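Local coordinates for protein lactaldehyde dehydrogenase (Escherichia coli, PDB 2IMP) that oxidises L-lactaldehyde irreversibly to L-lactate with NAD(+) as a homotetramer, and also acts on glycolaldehyde and L-glyceraldehyde, at residues P58-E61 against A62-A65; D113-A116 against E117-R120; G296-D299 against Q300-R304. One frame throughout, in Å; residues are numbered along the deposited sequence.

Contact 1 of 3, residues P58-E61 against A62-A65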
loop_
_atom_site.group_PDB
_atom_site.type_symbol
_atom_site.label_atom_id
_atom_site.label_comp_id
_atom_site.label_asym_id
_atom_site.label_seq_id
_atom_site.Cartn_x
_atom_site.Cartn_y
_atom_site.Cartn_z
ATOM N N PRO A 58 8.810 -16.761 21.396
ATOM C CA PRO A 58 10.058 -16.489 20.668
ATOM C C PRO A 58 10.334 -17.525 19.548
ATOM O O PRO A 58 10.615 -17.153 18.407
ATOM C CB PRO A 58 11.115 -16.534 21.768
ATOM C CG PRO A 58 10.362 -16.000 22.958
ATOM C CD PRO A 58 9.035 -16.725 22.854
ATOM N N GLU A 59 10.265 -18.808 19.897
ATOM C CA GLU A 59 10.471 -19.879 18.925
ATOM C C GLU A 59 9.428 -19.851 17.784
ATOM O O GLU A 59 9.753 -20.115 16.624
ATOM C CB GLU A 59 10.373 -21.246 19.597
ATOM C CG GLU A 59 11.601 -21.735 20.324
ATOM C CD GLU A 59 11.382 -23.135 20.894
ATOM O OE1 GLU A 59 10.577 -23.277 21.845
ATOM O OE2 GLU A 59 12.003 -24.093 20.378
ATOM N N TRP A 60 8.181 -19.560 18.147
ATOM C CA TRP A 60 7.103 -19.491 17.171
ATOM C C TRP A 60 7.319 -18.323 16.190
ATOM O O TRP A 60 7.268 -18.507 14.974
ATOM C CB TRP A 60 5.749 -19.374 17.898
ATOM C CG TRP A 60 4.530 -19.320 16.993
ATOM C CD1 TRP A 60 3.725 -18.239 16.762
ATOM C CD2 TRP A 60 3.996 -20.395 16.208
ATOM N NE1 TRP A 60 2.723 -18.574 15.880
ATOM C CE2 TRP A 60 2.864 -19.882 15.522
ATOM C CE3 TRP A 60 4.360 -21.730 16.010
ATOM C CZ2 TRP A 60 2.093 -20.676 14.657
ATOM C CZ3 TRP A 60 3.587 -22.519 15.145
ATOM C CH2 TRP A 60 2.469 -21.981 14.481
ATOM N N GLU A 61 7.583 -17.131 16.722
ATOM C CA GLU A 61 7.840 -16.002 15.841
ATOM C C GLU A 61 9.105 -16.220 14.978
ATOM O O GLU A 61 9.178 -15.754 13.843
ATOM C CB GLU A 61 7.974 -14.685 16.630
ATOM C CG GLU A 61 8.255 -13.483 15.717
ATOM C CD GLU A 61 8.067 -12.116 16.386
ATOM O OE1 GLU A 61 8.089 -12.032 17.638
ATOM O OE2 GLU A 61 7.911 -11.113 15.640
ATOM N N ALA A 62 10.075 -16.950 15.524
ATOM C CA ALA A 62 11.306 -17.234 14.795
ATOM C C ALA A 62 11.079 -18.140 13.566
ATOM O O ALA A 62 11.885 -18.163 12.633
ATOM C CB ALA A 62 12.334 -17.862 15.731
ATOM N N LEU A 63 9.984 -18.892 13.588
ATOM C CA LEU A 63 9.648 -19.738 12.450
ATOM C C LEU A 63 9.287 -18.907 11.199
ATOM O O LEU A 63 8.597 -17.891 11.305
ATOM C CB LEU A 63 8.454 -20.634 12.782
ATOM C CG LEU A 63 8.656 -21.798 13.756
ATOM C CD1 LEU A 63 7.330 -22.513 13.961
ATOM C CD2 LEU A 63 9.700 -22.758 13.205
ATOM N N PRO A 64 9.773 -19.315 10.018
ATOM C CA PRO A 64 9.428 -18.541 8.820
ATOM C C PRO A 64 7.884 -18.483 8.768
ATOM O O PRO A 64 7.225 -19.444 9.164
ATOM C CB PRO A 64 10.009 -19.384 7.688
ATOM C CG PRO A 64 11.215 -20.019 8.338
ATOM C CD PRO A 64 10.681 -20.429 9.694
ATOM N N ALA A 65 7.325 -17.366 8.300
ATOM C CA ALA A 65 5.877 -17.222 8.236
ATOM C C ALA A 65 5.147 -18.359 7.486
ATOM O O ALA A 65 4.074 -18.801 7.907
ATOM C CB ALA A 65 5.509 -15.872 7.614
#
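W60 and L63 meet where helix 43-62 runs out into the short link to helix 65-81, the turn between two successive helices of the aldehyde dehydrogenase fold. One branch of L63 does the touching: CD1 comes to 3.7 Å from W60 CE3 and lies almost as near CZ3, on the six-membered side of the indole. It approaches the ring obliquely. W60 CG stands anti to the backbone N (chi1 -179°), which carries the indole along the helix toward its C-terminal end, where L63 can reach it. A leucine suits this place because its forked end offers a methyl to the aromatic carbons while CB and CG rest against backbone oxygens of the last turn.

Those oxygens belong to the bonds that finish the helix. A62 N donates to P58 O at 2.9 Å, an ordinary i to i+4 bond. One residue on, the pattern tightens: L63 N makes an i to i+3 bond to W60 O at 3.1 Å, and a weak one to E59 O at 3.3 Å. A62, small and mostly exposed, lets its CB sit beside P58 O. P64 then takes the N-cap position of helix 65-81, and its ring leaves no backbone N-H for another helical bond, which fits a change of direction.

Further out, the buried indole is fixed by W60 NE1 donating to L167 O. W71 meets its ring with planes at about 45°, and L197, P198 and V201 also pack on it. E61, its chain extended beyond CG, is held by partners outside the corner: OE1 pairs with Q57 NE2, and OE2 accepts a hydrogen bond from A142 N.

Contact 2 of 3, residues D113-A116 against E117-R120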
loop_
_atom_site.group_PDB
_atom_site.type_symbol
_atom_site.label_atom_id
_atom_site.label_comp_id
_atom_site.label_asym_id
_atom_site.label_seq_id
_atom_site.Cartn_x
_atom_site.Cartn_y
_atom_site.Cartn_z
ATOM N N ASP A 113 -7.757 -20.849 6.261
ATOM C CA ASP A 113 -6.951 -20.986 5.057
ATOM C C ASP A 113 -6.658 -19.608 4.431
ATOM O O ASP A 113 -5.530 -19.324 4.033
ATOM C CB ASP A 113 -7.661 -21.860 4.014
ATOM C CG ASP A 113 -7.569 -23.346 4.328
ATOM O OD1 ASP A 113 -6.648 -23.753 5.069
ATOM O OD2 ASP A 113 -8.414 -24.111 3.812
ATOM N N TYR A 114 -7.697 -18.780 4.343
ATOM C CA TYR A 114 -7.547 -17.431 3.813
ATOM C C TYR A 114 -6.479 -16.639 4.595
ATOM O O TYR A 114 -5.577 -16.042 4.003
ATOM C CB TYR A 114 -8.890 -16.683 3.860
ATOM C CG TYR A 114 -8.758 -15.183 3.693
ATOM C CD1 TYR A 114 -8.513 -14.609 2.444
ATOM C CD2 TYR A 114 -8.805 -14.345 4.803
ATOM C CE1 TYR A 114 -8.309 -13.225 2.314
ATOM C CE2 TYR A 114 -8.599 -12.976 4.688
ATOM C CZ TYR A 114 -8.350 -12.423 3.449
ATOM O OH TYR A 114 -8.113 -11.073 3.370
ATOM N N MET A 115 -6.585 -16.661 5.921
ATOM C CA MET A 115 -5.609 -15.973 6.761
ATOM C C MET A 115 -4.173 -16.521 6.602
ATOM O O MET A 115 -3.209 -15.755 6.568
ATOM C CB MET A 115 -6.031 -16.046 8.229
ATOM C CG MET A 115 -7.121 -15.046 8.604
ATOM S SD MET A 115 -6.550 -13.324 8.478
ATOM C CE MET A 115 -8.090 -12.450 8.446
ATOM N N ALA A 116 -4.045 -17.842 6.491
ATOM C CA ALA A 116 -2.731 -18.450 6.313
ATOM C C ALA A 116 -2.013 -17.916 5.049
ATOM O O ALA A 116 -0.787 -17.897 4.976
ATOM C CB ALA A 116 -2.860 -19.979 6.229
ATOM N N GLU A 117 -2.811 -17.481 4.080
ATOM C CA GLU A 117 -2.292 -16.947 2.829
ATOM C C GLU A 117 -1.558 -15.595 2.984
ATOM O O GLU A 117 -0.891 -15.141 2.058
ATOM C CB GLU A 117 -3.431 -16.802 1.809
ATOM C CG GLU A 117 -4.200 -18.092 1.588
ATOM C CD GLU A 117 -5.375 -17.933 0.645
ATOM O OE1 GLU A 117 -5.949 -16.826 0.565
ATOM O OE2 GLU A 117 -5.740 -18.928 -0.008
ATOM N N TRP A 118 -1.702 -14.967 4.149
ATOM C CA TRP A 118 -1.021 -13.700 4.409
ATOM C C TRP A 118 0.479 -13.866 4.722
ATOM O O TRP A 118 1.234 -12.895 4.693
ATOM C CB TRP A 118 -1.690 -12.948 5.574
ATOM C CG TRP A 118 -2.925 -12.186 5.173
ATOM C CD1 TRP A 118 -4.197 -12.388 5.630
ATOM C CD2 TRP A 118 -3.010 -11.125 4.207
ATOM N NE1 TRP A 118 -5.069 -11.523 5.005
ATOM C CE2 TRP A 118 -4.367 -10.738 4.127
ATOM C CE3 TRP A 118 -2.070 -10.467 3.400
ATOM C CZ2 TRP A 118 -4.813 -9.721 3.272
ATOM C CZ3 TRP A 118 -2.514 -9.448 2.542
ATOM C CH2 TRP A 118 -3.876 -9.088 2.490
ATOM N N ALA A 119 0.886 -15.105 4.996
ATOM C CA ALA A 119 2.267 -15.423 5.359
ATOM C C ALA A 119 3.382 -14.630 4.630
ATOM O O ALA A 119 4.191 -13.961 5.272
ATOM C CB ALA A 119 2.516 -16.927 5.193
ATOM N N ARG A 120 3.429 -14.734 3.309
ATOM C CA ARG A 120 4.446 -14.035 2.528
ATOM C C ARG A 120 3.978 -12.665 2.002
ATOM O O ARG A 120 4.651 -12.053 1.175
ATOM C CB ARG A 120 4.838 -14.883 1.314
ATOM C CG ARG A 120 5.436 -16.251 1.619
ATOM C CD ARG A 120 5.086 -17.219 0.505
ATOM N NE ARG A 120 5.882 -18.446 0.517
ATOM C CZ ARG A 120 5.481 -19.589 -0.033
ATOM N NH1 ARG A 120 4.293 -19.663 -0.620
ATOM N NH2 ARG A 120 6.275 -20.653 -0.020
#
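Y114 and W118, four residues apart where helix 98-116 ends, form the aromatic part of this contact, an offset edge-to-face pair. The indole turns its edge toward the phenol face, with planes at 81° and the centroids of the phenol and the five-membered ring 5.3 Å apart. Y114 OH lies near the indole plane, at its edge, 3.5 Å from W118 NE1. The sulfur contact is a Met-aromatic one: M115 SD reaches the same five-membered ring at its edge, 3.8 Å from W118 CD1. The bend of the methionine chain at chi2 (-66°) brings SD there, and this flexible, polarisable side chain suits the rim of a flat ring.

Among the backbone bonds, W118 N to M115 O (3.0 Å) and A119 N to A116 O (3.3 Å) span three residues, the latter closing a type I turn from A116 to A119. E117 N donates to Y114 O at 3.1 Å and more weakly to D113 O.

The side chain of E117 folds back over this last turn: CG lies 3.0 Å from D113 O, and OE1 is 3.9 Å from Y114 CD1, the carboxylate plane 62° from the ring. Its buried carboxylate forms salt bridges with R121 (OE1) and R73 (OE2) of the third subunit, while D113 OD2 forms one with R80 and OD1 a hydrogen bond with S76 OG. M115 packs on helix 155-168, about 7 Å from the side chain of lactate-binding R161; A116 and A119, with only methyl groups, let helix 65-81 come close, and W118 lies against helix 462-467 before the chain enters strand 123-127.

Contact 3 of 3, residues G296-D299 against Q300-R304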
loop_
_atom_site.group_PDB
_atom_site.type_symbol
_atom_site.label_atom_id
_atom_site.label_comp_id
_atom_site.label_asym_id
_atom_site.label_seq_id
_atom_site.Cartn_x
_atom_site.Cartn_y
_atom_site.Cartn_z
ATOM N N GLY A 296 -44.249 6.449 0.893
ATOM C CA GLY A 296 -44.569 5.971 -0.440
ATOM C C GLY A 296 -44.761 4.476 -0.606
ATOM O O GLY A 296 -45.659 4.047 -1.329
ATOM N N ILE A 297 -43.927 3.678 0.055
ATOM C CA ILE A 297 -44.015 2.228 -0.064
ATOM C C ILE A 297 -44.322 1.492 1.263
ATOM O O ILE A 297 -44.432 0.268 1.296
ATOM C CB ILE A 297 -42.702 1.658 -0.671
ATOM C CG1 ILE A 297 -42.868 0.173 -1.001
ATOM C CG2 ILE A 297 -41.542 1.859 0.305
ATOM C CD1 ILE A 297 -41.643 -0.446 -1.641
ATOM N N TYR A 298 -44.468 2.262 2.336
ATOM C CA TYR A 298 -44.750 1.708 3.657
ATOM C C TYR A 298 -45.755 0.532 3.673
ATOM O O TYR A 298 -45.383 -0.605 3.963
ATOM C CB TYR A 298 -45.264 2.810 4.584
ATOM C CG TYR A 298 -45.369 2.386 6.033
ATOM C CD1 TYR A 298 -44.271 2.472 6.890
ATOM C CD2 TYR A 298 -46.560 1.881 6.544
ATOM C CE1 TYR A 298 -44.360 2.065 8.222
ATOM C CE2 TYR A 298 -46.660 1.469 7.871
ATOM C CZ TYR A 298 -45.559 1.563 8.703
ATOM O OH TYR A 298 -45.666 1.157 10.012
ATOM N N ASP A 299 -47.016 0.828 3.364
ATOM C CA ASP A 299 -48.063 -0.188 3.352
ATOM C C ASP A 299 -47.693 -1.492 2.624
ATOM O O ASP A 299 -47.858 -2.579 3.169
ATOM C CB ASP A 299 -49.342 0.391 2.755
ATOM C CG ASP A 299 -49.985 1.415 3.660
ATOM O OD1 ASP A 299 -50.240 1.089 4.842
ATOM O OD2 ASP A 299 -50.239 2.543 3.191
ATOM N N GLN A 300 -47.211 -1.375 1.394
ATOM C CA GLN A 300 -46.800 -2.557 0.658
ATOM C C GLN A 300 -45.703 -3.352 1.402
ATOM O O GLN A 300 -45.826 -4.560 1.610
ATOM C CB GLN A 300 -46.267 -2.168 -0.721
ATOM C CG GLN A 300 -47.321 -1.904 -1.776
ATOM C CD GLN A 300 -46.700 -1.494 -3.098
ATOM O OE1 GLN A 300 -46.148 -0.400 -3.223
ATOM N NE2 GLN A 300 -46.772 -2.377 -4.089
ATOM N N PHE A 301 -44.645 -2.647 1.800
ATOM C CA PHE A 301 -43.532 -3.267 2.508
ATOM C C PHE A 301 -43.931 -3.986 3.812
ATOM O O PHE A 301 -43.593 -5.152 4.010
ATOM C CB PHE A 301 -42.451 -2.226 2.826
ATOM C CG PHE A 301 -41.243 -2.811 3.507
ATOM C CD1 PHE A 301 -40.290 -3.513 2.779
ATOM C CD2 PHE A 301 -41.087 -2.705 4.883
ATOM C CE1 PHE A 301 -39.206 -4.113 3.413
ATOM C CE2 PHE A 301 -40.007 -3.302 5.526
ATOM C CZ PHE A 301 -39.065 -4.003 4.789
ATOM N N VAL A 302 -44.642 -3.283 4.690
ATOM C CA VAL A 302 -45.067 -3.876 5.953
ATOM C C VAL A 302 -45.888 -5.171 5.788
ATOM O O VAL A 302 -45.744 -6.110 6.573
ATOM C CB VAL A 302 -45.880 -2.873 6.795
ATOM C CG1 VAL A 302 -46.300 -3.516 8.109
ATOM C CG2 VAL A 302 -45.044 -1.627 7.063
ATOM N N ASN A 303 -46.745 -5.208 4.770
ATOM C CA ASN A 303 -47.545 -6.398 4.506
ATOM C C ASN A 303 -46.692 -7.605 4.066
ATOM O O ASN A 303 -46.789 -8.687 4.645
ATOM C CB ASN A 303 -48.611 -6.103 3.444
ATOM C CG ASN A 303 -49.812 -5.368 4.014
ATOM O OD1 ASN A 303 -50.495 -5.872 4.913
ATOM N ND2 ASN A 303 -50.078 -4.170 3.498
ATOM N N ARG A 304 -45.865 -7.409 3.044
ATOM C CA ARG A 304 -45.002 -8.488 2.590
ATOM C C ARG A 304 -44.075 -8.981 3.704
ATOM O O ARG A 304 -43.859 -10.181 3.860
ATOM C CB ARG A 304 -44.166 -8.050 1.383
ATOM C CG ARG A 304 -44.979 -7.861 0.113
ATOM C CD ARG A 304 -44.086 -7.761 -1.115
ATOM N NE ARG A 304 -44.864 -7.532 -2.331
ATOM C CZ ARG A 304 -44.344 -7.467 -3.554
ATOM N NH1 ARG A 304 -43.037 -7.616 -3.733
ATOM N NH2 ARG A 304 -45.131 -7.246 -4.598
#
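V302 lies over Y298 one turn on, in the first turns of helix 298-310, an i, i+4 pair bound by a CH-pi contact. From CB, the tyrosine carries CG anti to its own N (chi1 -171°), and this turns a face of the ring to V302 CG2. CG and CD1 are the ring atoms farthest from V302 CG2, both at 4.2 Å; CE2 and CZ, farther out, come to 3.6 Å. The methyl therefore rides over one face, 14° off the ring normal and displaced toward the rim, and even OH remains near it. A beta-branched valine fits because CG2 can lie over the ring while also sitting 3.3 Å from Y298 O.

The same ring packs on V293, V391 and A393 of the neighbouring strands, and on L371, which V302 also touches. Buried F301 faces V291 and V293 of strand 290-294, and L266 and I273 of helix 266-274.

The turn itself is closed by F301 N to I297 O and V302 N to Y298 O (2.9 Å). At the exposed side N303 bends back on D299: D299 O accepts from N303 N at 3.3 Å and, weakly, from N303 ND2 at 2.8 Å.

In the fold
From the N terminus, contact 1 comes first, turning the chain from helix 43-62 into helix 65-81. Contact 2 follows at the end of helix 98-116, before strand 123-127. Contact 3 opens much later, just after strand 290-294, at the start of helix 298-310. The three are in series; each is local, between residues a few positions apart, and none nests in or crosses another. Contacts 1 and 2 meet directly, A65 CB packing against A119 O at 3.3 Å, so the start of helix 65-81 is tied to the exit of helix 98-116. Contact 3 joins its helix to the mixed sheet that holds strands 290-294, 368-371 and 388-394, its centre about 58 Å from that of contact 1.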